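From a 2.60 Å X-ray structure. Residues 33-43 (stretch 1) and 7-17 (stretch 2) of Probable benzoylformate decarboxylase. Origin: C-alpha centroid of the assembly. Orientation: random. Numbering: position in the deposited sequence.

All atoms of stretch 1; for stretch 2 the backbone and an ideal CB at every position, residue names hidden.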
# COMPACT_ATOMS: atom_id res chain seq x y z
N PRO C 33 25.32 -1.28 -14.71
CA PRO C 33 26.18 -2.04 -13.78
C PRO C 33 25.78 -3.51 -13.56
O PRO C 33 26.63 -4.31 -13.28
CB PRO C 33 26.11 -1.26 -12.46
CG PRO C 33 25.70 0.13 -12.87
CD PRO C 33 24.78 -0.08 -14.05
N PHE C 34 24.49 -3.84 -13.70
CA PHE C 34 24.03 -5.25 -13.68
C PHE C 34 24.46 -5.94 -14.97
O PHE C 34 25.03 -7.04 -14.95
CB PHE C 34 22.52 -5.36 -13.51
CG PHE C 34 22.06 -6.79 -13.60
CD1 PHE C 34 22.52 -7.74 -12.69
CD2 PHE C 34 21.23 -7.22 -14.63
CE1 PHE C 34 22.12 -9.07 -12.78
CE2 PHE C 34 20.83 -8.55 -14.72
CZ PHE C 34 21.27 -9.47 -13.79
N LEU C 35 24.17 -5.31 -16.10
CA LEU C 35 24.31 -5.94 -17.44
C LEU C 35 25.80 -6.11 -17.76
O LEU C 35 26.11 -7.04 -18.54
CB LEU C 35 23.62 -5.08 -18.50
CG LEU C 35 22.09 -5.05 -18.43
CD1 LEU C 35 21.49 -4.21 -19.56
CD2 LEU C 35 21.52 -6.47 -18.43
N SER C 36 26.68 -5.28 -17.19
CA SER C 36 28.12 -5.27 -17.53
C SER C 36 28.77 -6.60 -17.12
O SER C 36 29.68 -7.06 -17.81
CB SER C 36 28.84 -4.08 -16.95
OG SER C 36 28.78 -4.07 -15.53
N GLY C 37 28.29 -7.20 -16.02
CA GLY C 37 28.85 -8.43 -15.43
C GLY C 37 28.20 -9.67 -16.00
O GLY C 37 28.50 -10.77 -15.53
N MET C 38 27.32 -9.51 -16.98
CA MET C 38 26.59 -10.64 -17.62
C MET C 38 27.60 -11.57 -18.29
O MET C 38 28.49 -11.11 -18.99
CB MET C 38 25.64 -10.07 -18.65
CG MET C 38 24.83 -11.07 -19.40
SD MET C 38 23.40 -10.20 -20.16
CE MET C 38 22.60 -11.58 -20.96
N PRO C 39 27.57 -12.89 -18.03
CA PRO C 39 28.43 -13.84 -18.73
C PRO C 39 28.12 -14.08 -20.22
O PRO C 39 27.12 -13.59 -20.68
CB PRO C 39 28.19 -15.16 -17.99
CG PRO C 39 27.62 -14.73 -16.66
CD PRO C 39 26.77 -13.52 -16.96
N ASP C 40 28.92 -14.91 -20.88
CA ASP C 40 28.80 -15.24 -22.32
C ASP C 40 27.73 -16.30 -22.57
O ASP C 40 27.16 -16.25 -23.65
CB ASP C 40 30.16 -15.65 -22.89
CG ASP C 40 31.09 -14.46 -23.06
OD1 ASP C 40 30.56 -13.31 -22.94
OD2 ASP C 40 32.32 -14.66 -23.31
N ASP C 41 27.45 -17.21 -21.63
CA ASP C 41 26.43 -18.28 -21.84
C ASP C 41 25.00 -17.70 -21.69
O ASP C 41 24.02 -18.43 -21.92
CB ASP C 41 26.70 -19.51 -20.95
CG ASP C 41 26.79 -19.25 -19.45
OD1 ASP C 41 27.59 -18.34 -19.05
OD2 ASP C 41 26.07 -19.95 -18.68
N PHE C 42 24.86 -16.42 -21.32
CA PHE C 42 23.55 -15.73 -21.13
C PHE C 42 23.21 -14.95 -22.41
O PHE C 42 24.15 -14.38 -23.03
CB PHE C 42 23.60 -14.70 -20.00
CG PHE C 42 23.47 -15.24 -18.60
CD1 PHE C 42 24.31 -16.23 -18.12
CD2 PHE C 42 22.52 -14.72 -17.73
CE1 PHE C 42 24.19 -16.70 -16.84
CE2 PHE C 42 22.40 -15.22 -16.45
CZ PHE C 42 23.23 -16.20 -16.00
N ARG C 43 21.92 -14.90 -22.78
CA ARG C 43 21.46 -14.09 -23.92
C ARG C 43 20.52 -13.00 -23.44
O ARG C 43 19.65 -13.30 -22.67
CB ARG C 43 20.85 -14.94 -25.04
CG ARG C 43 19.65 -15.83 -24.73
CD ARG C 43 19.60 -16.71 -26.00
NE ARG C 43 18.34 -17.28 -26.49
CZ ARG C 43 17.69 -18.29 -25.94
NH1 ARG C 43 18.13 -18.84 -24.82
NH2 ARG C 43 16.59 -18.75 -26.48
N UNK C 7 28.39 -8.97 -5.45
CA UNK C 7 26.94 -9.29 -5.43
C UNK C 7 26.52 -9.70 -6.86
O UNK C 7 25.74 -10.64 -7.01
CB UNK C 7 26.11 -8.10 -4.94
N UNK C 8 27.07 -9.03 -7.86
CA UNK C 8 26.93 -9.35 -9.31
C UNK C 8 27.43 -10.79 -9.58
O UNK C 8 26.70 -11.57 -10.21
CB UNK C 8 27.71 -8.35 -10.16
N UNK C 9 28.62 -11.18 -9.11
CA UNK C 9 29.19 -12.51 -9.46
C UNK C 9 28.31 -13.60 -8.87
O UNK C 9 28.10 -14.63 -9.53
CB UNK C 9 30.62 -12.66 -8.95
N UNK C 10 27.80 -13.38 -7.67
CA UNK C 10 27.01 -14.44 -6.97
C UNK C 10 25.62 -14.52 -7.59
O UNK C 10 25.09 -15.65 -7.73
CB UNK C 10 26.90 -14.16 -5.47
N UNK C 11 25.03 -13.37 -7.89
CA UNK C 11 23.69 -13.25 -8.52
C UNK C 11 23.69 -14.03 -9.84
O UNK C 11 22.82 -14.89 -9.99
CB UNK C 11 23.32 -11.79 -8.76
N UNK C 12 24.68 -13.79 -10.71
CA UNK C 12 24.84 -14.47 -12.03
C UNK C 12 25.10 -15.97 -11.82
O UNK C 12 24.49 -16.76 -12.55
CB UNK C 12 25.99 -13.85 -12.83
N UNK C 13 25.87 -16.36 -10.82
CA UNK C 13 26.12 -17.81 -10.60
C UNK C 13 24.79 -18.48 -10.22
O UNK C 13 24.57 -19.68 -10.55
CB UNK C 13 27.17 -18.04 -9.51
N UNK C 14 23.93 -17.71 -9.57
CA UNK C 14 22.65 -18.20 -9.04
C UNK C 14 21.64 -18.29 -10.17
O UNK C 14 20.99 -19.34 -10.29
CB UNK C 14 22.13 -17.29 -7.93
N UNK C 15 21.50 -17.23 -10.99
CA UNK C 15 20.56 -17.24 -12.13
C UNK C 15 20.90 -18.43 -13.03
O UNK C 15 19.98 -19.07 -13.50
CB UNK C 15 20.63 -15.93 -12.92
N UNK C 16 22.19 -18.72 -13.25
CA UNK C 16 22.63 -19.86 -14.10
C UNK C 16 22.18 -21.17 -13.44
O UNK C 16 21.70 -22.04 -14.14
CB UNK C 16 24.15 -19.85 -14.30
N UNK C 17 22.39 -21.27 -12.13
CA UNK C 17 22.06 -22.46 -11.31
C UNK C 17 20.57 -22.79 -11.48
O UNK C 17 20.23 -23.97 -11.52
CB UNK C 17 22.39 -22.22 -9.84

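Stretch 2 is a single helix, with phi and psi near -60° and -40° throughout, so glycine and proline are nowhere demanded and the choice at each position rests largely on what stretch 1 offers.

At position 7 the ideal CB has nothing of stretch 1 within 5.5 Å, and almost any helix-compatible residue would do. It is Val 7, whose carbonyl oxygen serves the helix further along.

Position 8 points toward stretch 1, where its ideal CB lies 5.4 Å from Gly 37 CA and 5.2 Å from Pro 33 O. The space is modest, and a small residue such as alanine, serine or threonine fits without crowding. Ser 8 occupies it, its OG 4.1 Å from Gly 37 CA. That approach relies on the glycine: an ideal CB on Gly 37 would sit 2.6 Å from Ser 8 OG, a clash.

Positions 9 and 10 find no partner in stretch 1, the first pointing away and the second out of reach. The visible atoms decide little; the residues are Glu 9 and Val 10.

Position 11 points toward the ring of Phe 34, its ideal CB 5.0 Å from CE1. A methyl-bearing side chain of moderate size, valine, threonine or isoleucine, would suit. Thr 11 lays CG2 4.3 Å from Phe 34 CE1, while its OG1 donates a hydrogen bond to Val 7 O (2.6 Å), satisfying the polar group within the helix itself.

Position 12 faces the middle of the contact. Its ideal CB is 4.2 Å from Pro 39 CD and 4.8 Å from Phe 42 CZ, and beyond lies a slot lined by Phe 34, Met 38 and Pro 39, with the carbonyl of Phe 34 at its far end. A long, flat side chain is favored; phenylalanine or methionine could fill much of the slot, but a terminal donor would also use the carbonyl. Tyr 12 does both. Its OH donates to Phe 34 O at 2.8 Å, and Met 38 CA and Pro 39 CD each lie 3.7 Å from the centroid of its ring, over the face, as CH-pi contacts. The Phe 34 ring is nearly parallel to it but slid apart, whereas Phe 42 receives its edge.

Positions 13 and 14 point away and sideways, leaving the choice open: Glu 13 and Leu 14.

Position 15 points toward Phe 42, with CE2 4.0 Å from the ideal CB, and Phe 34 lies within reach. An aliphatic residue is expected. Leu 15 brings CB to 4.0 Å from Phe 42 CE2 and CD1 to 4.1 Å from Phe 34 CZ, touching both rings at their edges.

At position 16 the carboxylate of Asp 41 invites a cation, lysine or arginine. Arg 16 answers with a two-pronged salt bridge, NE to Asp 41 OD2 (2.7 Å) and NH2 to Asp 41 OD1 (3.0 Å), with Phe 42 CE1 over one guanidinium face. NH1 pairs with Glu 13 OE2 at 3.6 Å.

Position 17 is out of reach, and Ala 17 simply continues the helix.

Stretch 2 (7-17) VSEVTYELLRA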
# COMPACT_ATOMS: atom_id res chain seq x y z
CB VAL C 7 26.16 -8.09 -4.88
CG1 VAL C 7 24.70 -8.16 -5.23
CG2 VAL C 7 26.33 -7.98 -3.37
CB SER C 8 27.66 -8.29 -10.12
OG SER C 8 27.72 -8.63 -11.51
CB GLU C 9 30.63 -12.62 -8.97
CG GLU C 9 31.57 -11.65 -9.67
CD GLU C 9 33.01 -11.62 -9.16
OE1 GLU C 9 33.24 -11.69 -7.91
OE2 GLU C 9 33.89 -11.47 -10.01
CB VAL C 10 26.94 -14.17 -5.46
CG1 VAL C 10 26.04 -15.19 -4.79
CG2 VAL C 10 28.32 -14.20 -4.84
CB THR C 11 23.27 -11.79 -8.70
OG1 THR C 11 23.21 -11.16 -7.42
CG2 THR C 11 21.92 -11.65 -9.37
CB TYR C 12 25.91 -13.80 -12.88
CG TYR C 12 25.39 -12.62 -13.67
CD1 TYR C 12 24.41 -12.79 -14.62
CD2 TYR C 12 25.88 -11.33 -13.47
CE1 TYR C 12 23.91 -11.71 -15.35
CE2 TYR C 12 25.41 -10.25 -14.18
CZ TYR C 12 24.42 -10.44 -15.14
OH TYR C 12 23.93 -9.40 -15.90
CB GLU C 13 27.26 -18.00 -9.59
CG GLU C 13 27.55 -19.47 -9.27
CD GLU C 13 28.83 -20.17 -9.75
OE1 GLU C 13 29.50 -20.84 -8.89
OE2 GLU C 13 29.11 -20.11 -10.99
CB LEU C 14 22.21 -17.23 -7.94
CG LEU C 14 20.79 -17.44 -7.43
CD1 LEU C 14 20.69 -18.66 -6.55
CD2 LEU C 14 20.30 -16.21 -6.70
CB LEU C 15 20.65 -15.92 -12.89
CG LEU C 15 20.35 -14.68 -12.07
CD1 LEU C 15 20.75 -13.43 -12.80
CD2 LEU C 15 18.90 -14.61 -11.68
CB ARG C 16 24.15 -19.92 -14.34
CG ARG C 16 24.55 -21.12 -15.20
CD ARG C 16 26.04 -21.36 -15.49
NE ARG C 16 26.68 -20.19 -16.07
CZ ARG C 16 27.34 -19.24 -15.39
NH1 ARG C 16 27.47 -19.32 -14.08
NH2 ARG C 16 27.88 -18.22 -16.03
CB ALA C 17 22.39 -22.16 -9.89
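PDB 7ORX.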